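Local coordinates for protein GCN5-related N-acetyltransferase (Arthrobacter sp., PDB 2R1I) that probably transfers an acetyl group from acetyl-coenzyme A to an amine of a still unidentified substrate, at residues Leu85-Asn90 / Pro94-Ile99. Residues are numbered along the deposited sequence; the frame is centred on the assembly and turned at random.
Sequences LSFRPN and PGPVAI
S86/I99 and R88/V97 are the hydrogen-bonded pairs on either side of the non-hydrogen-bonded pair F87/A98 in an antiparallel hairpin of the central GNAT sheet. S86 N gives a bond to I99 O and I99 N one to S86 O, both 2.9 Å; V97 N to R88 O (2.8 Å) is straighter than the return bond from R88 N to V97 O, bent to 142° at the hydrogen. Beyond them, a water accepts from N90 N and lies 2.8 Å from G95 O. Apolar packing lies on the F87 and A98 face: A98 CB sits over the ring, 4.0 Å from F87 CE2, and P96 meets the ring edge. On the other face R88 CG lies between the backbone N and the carbonyl carbon (chi1 73°), and the chain then runs extended beside V97, whose CG1 covers one guanidinium face, 3.6 Å from R88 NH2. I99 CG1 comes obliquely to 3.3 Å from R88 NH1. A water in the guanidinium plane accepts from R88 NH1 (3.0 Å) and donates to V97 O. R88 NH2 forms a salt bridge with E135 OE1 of strand 133-139. A leucine in place of R88 would probably leave E135 without its cationic mate. The buried charge thus has aliphatic neighbours but polar partners in water and carboxylate, and R88 also packs on S86 of the second subunit.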
ATOM      1  N   LEU A  85       2.673   8.597  -6.721  1.00 24.70           N
ATOM      2  CA  LEU A  85       3.199   8.079  -5.431  1.00 24.17           C
ATOM      3  C   LEU A  85       2.200   8.285  -4.349  1.00 24.40           C
ATOM      4  O   LEU A  85       1.662   9.373  -4.222  1.00 25.77           O
ATOM      5  CB  LEU A  85       4.459   8.792  -5.010  1.00 24.89           C
ATOM      6  CG  LEU A  85       5.687   8.528  -5.881  1.00 30.19           C
ATOM      7  CD1 LEU A  85       6.755   9.625  -5.719  1.00 34.44           C
ATOM      8  CD2 LEU A  85       6.275   7.157  -5.522  1.00 35.05           C
ATOM      9  N   SER A  86       1.974   7.279  -3.490  1.00 23.70           N
ATOM     10  CA  SER A  86       1.181   7.473  -2.293  1.00 23.64           C
ATOM     11  C   SER A  86       2.044   7.201  -1.068  1.00 24.47           C
ATOM     12  O   SER A  86       2.937   6.375  -1.122  1.00 24.77           O
ATOM     13  CB  SER A  86      -0.026   6.548  -2.288  1.00 26.10           C
ATOM     14  OG  SER A  86       0.297   5.183  -2.279  1.00 27.96           O
ATOM     15  N   PHE A  87       1.723   7.924  -0.010  1.00 23.05           N
ATOM     16  CA  PHE A  87       2.438   7.858   1.278  1.00 20.91           C
ATOM     17  C   PHE A  87       1.491   7.487   2.380  1.00 25.60           C
ATOM     18  O   PHE A  87       0.331   7.928   2.399  1.00 25.81           O
ATOM     19  CB  PHE A  87       3.027   9.230   1.556  1.00 25.50           C
ATOM     20  CG  PHE A  87       4.129   9.616   0.621  1.00 26.39           C
ATOM     21  CD1 PHE A  87       3.852  10.181  -0.612  1.00 27.16           C
ATOM     22  CD2 PHE A  87       5.435   9.342   0.960  1.00 28.51           C
ATOM     23  CE1 PHE A  87       4.906  10.475  -1.485  1.00 27.39           C
ATOM     24  CE2 PHE A  87       6.474   9.620   0.134  1.00 27.69           C
ATOM     25  CZ  PHE A  87       6.215  10.206  -1.107  1.00 28.35           C
ATOM     26  N   ARG A  88       1.991   6.731   3.350  1.00 21.80           N
ATOM     27  CA  ARG A  88       1.183   6.340   4.500  1.00 22.91           C
ATOM     28  C   ARG A  88       2.120   6.068   5.683  1.00 23.49           C
ATOM     29  O   ARG A  88       3.297   5.717   5.495  1.00 24.46           O
ATOM     30  CB  ARG A  88       0.364   5.103   4.171  1.00 25.40           C
ATOM     31  CG  ARG A  88       1.157   3.816   4.088  1.00 24.51           C
ATOM     32  CD  ARG A  88       0.402   2.631   3.500  1.00 23.79           C
ATOM     33  NE  ARG A  88       1.156   1.398   3.661  1.00 25.98           N
ATOM     34  CZ  ARG A  88       2.027   0.872   2.790  1.00 27.08           C
ATOM     35  NH1 ARG A  88       2.330   1.473   1.643  1.00 25.76           N
ATOM     36  NH2 ARG A  88       2.598  -0.285   3.072  1.00 26.29           N
ATOM     37  N   PRO A  89       1.592   6.168   6.901  1.00 23.54           N
ATOM     38  CA  PRO A  89       2.457   5.787   8.029  1.00 21.78           C
ATOM     39  C   PRO A  89       2.510   4.227   8.166  1.00 24.36           C
ATOM     40  O   PRO A  89       1.656   3.530   7.615  1.00 24.79           O
ATOM     41  CB  PRO A  89       1.740   6.368   9.236  1.00 25.71           C
ATOM     42  CG  PRO A  89       0.577   7.132   8.764  1.00 24.69           C
ATOM     43  CD  PRO A  89       0.277   6.676   7.378  1.00 23.61           C
ATOM     44  N   ASN A  90       3.343   3.749   9.072  1.00 24.16           N
ATOM     45  CA  ASN A  90       3.548   2.306   9.260  1.00 24.08           C
ATOM     46  C   ASN A  90       4.066   2.110  10.679  1.00 21.56           C
ATOM     47  O   ASN A  90       4.917   2.876  11.117  1.00 23.51           O
ATOM     48  CB  ASN A  90       4.493   1.797   8.209  1.00 23.50           C
ATOM     49  CG  ASN A  90       4.660   0.269   8.238  1.00 25.71           C
ATOM     50  OD1 ASN A  90       5.416  -0.223   9.062  1.00 27.52           O
ATOM     51  ND2 ASN A  90       3.997  -0.445   7.332  1.00 28.00           N
ATOM     52  N   PRO A  94       9.830   5.115  11.319  1.00 26.08           N
ATOM     53  CA  PRO A  94       9.558   6.481  11.707  1.00 23.54           C
ATOM     54  C   PRO A  94       9.027   7.340  10.627  1.00 26.15           C
ATOM     55  O   PRO A  94       8.282   8.260  10.915  1.00 29.12           O
ATOM     56  CB  PRO A  94      10.921   7.001  12.161  1.00 25.13           C
ATOM     57  CG  PRO A  94      11.917   6.163  11.438  1.00 26.65           C
ATOM     58  CD  PRO A  94      11.251   4.800  11.299  1.00 26.11           C
ATOM     59  N   GLY A  95       9.400   7.049   9.395  1.00 26.53           N
ATOM     60  CA  GLY A  95       8.870   7.784   8.253  1.00 26.29           C
ATOM     61  C   GLY A  95       7.798   7.032   7.485  1.00 27.20           C
ATOM     62  O   GLY A  95       7.460   5.916   7.841  1.00 27.11           O
ATOM     63  N   PRO A  96       7.271   7.659   6.447  1.00 24.81           N
ATOM     64  CA  PRO A  96       6.200   7.033   5.664  1.00 24.17           C
ATOM     65  C   PRO A  96       6.751   5.836   4.842  1.00 25.79           C
ATOM     66  O   PRO A  96       7.959   5.732   4.570  1.00 26.48           O
ATOM     67  CB  PRO A  96       5.759   8.139   4.707  1.00 28.97           C
ATOM     68  CG  PRO A  96       6.978   8.933   4.522  1.00 29.18           C
ATOM     69  CD  PRO A  96       7.669   8.948   5.870  1.00 29.18           C
ATOM     70  N   VAL A  97       5.830   4.964   4.435  1.00 22.87           N
ATOM     71  CA  VAL A  97       6.047   3.961   3.426  1.00 22.42           C
ATOM     72  C   VAL A  97       5.354   4.503   2.166  1.00 22.15           C
ATOM     73  O   VAL A  97       4.232   5.024   2.231  1.00 24.94           O
ATOM     74  CB  VAL A  97       5.511   2.579   3.785  1.00 21.20           C
ATOM     75  CG1 VAL A  97       5.701   1.580   2.619  1.00 24.46           C
ATOM     76  CG2 VAL A  97       6.248   2.070   5.061  1.00 21.97           C
ATOM     77  N   ALA A  98       6.064   4.391   1.022  1.00 23.14           N
ATOM     78  CA  ALA A  98       5.535   4.882  -0.234  1.00 22.79           C
ATOM     79  C   ALA A  98       5.182   3.728  -1.159  1.00 23.05           C
ATOM     80  O   ALA A  98       5.850   2.678  -1.149  1.00 22.28           O
ATOM     81  CB  ALA A  98       6.533   5.797  -0.899  1.00 23.86           C
ATOM     82  N   ILE A  99       4.162   3.936  -2.012  1.00 23.05           N
ATOM     83  CA  ILE A  99       3.847   3.044  -3.125  1.00 24.69           C
ATOM     84  C   ILE A  99       3.971   3.832  -4.415  1.00 24.86           C
ATOM     85  O   ILE A  99       3.464   4.979  -4.514  1.00 24.86           O
ATOM     86  CB  ILE A  99       2.438   2.379  -3.014  1.00 25.29           C
ATOM     87  CG1 ILE A  99       2.263   1.575  -1.700  1.00 24.39           C
ATOM     88  CG2 ILE A  99       2.094   1.478  -4.205  1.00 25.23           C
ATOM     89  CD1 ILE A  99       0.769   1.290  -1.374  1.00 26.58           C
TER
HETATM   90  O   HOH W   1       1.655   4.210   0.621  1.00 17.42           O
HETATM   91  O   HOH W   2       5.491   5.572   9.816  1.00 19.13           O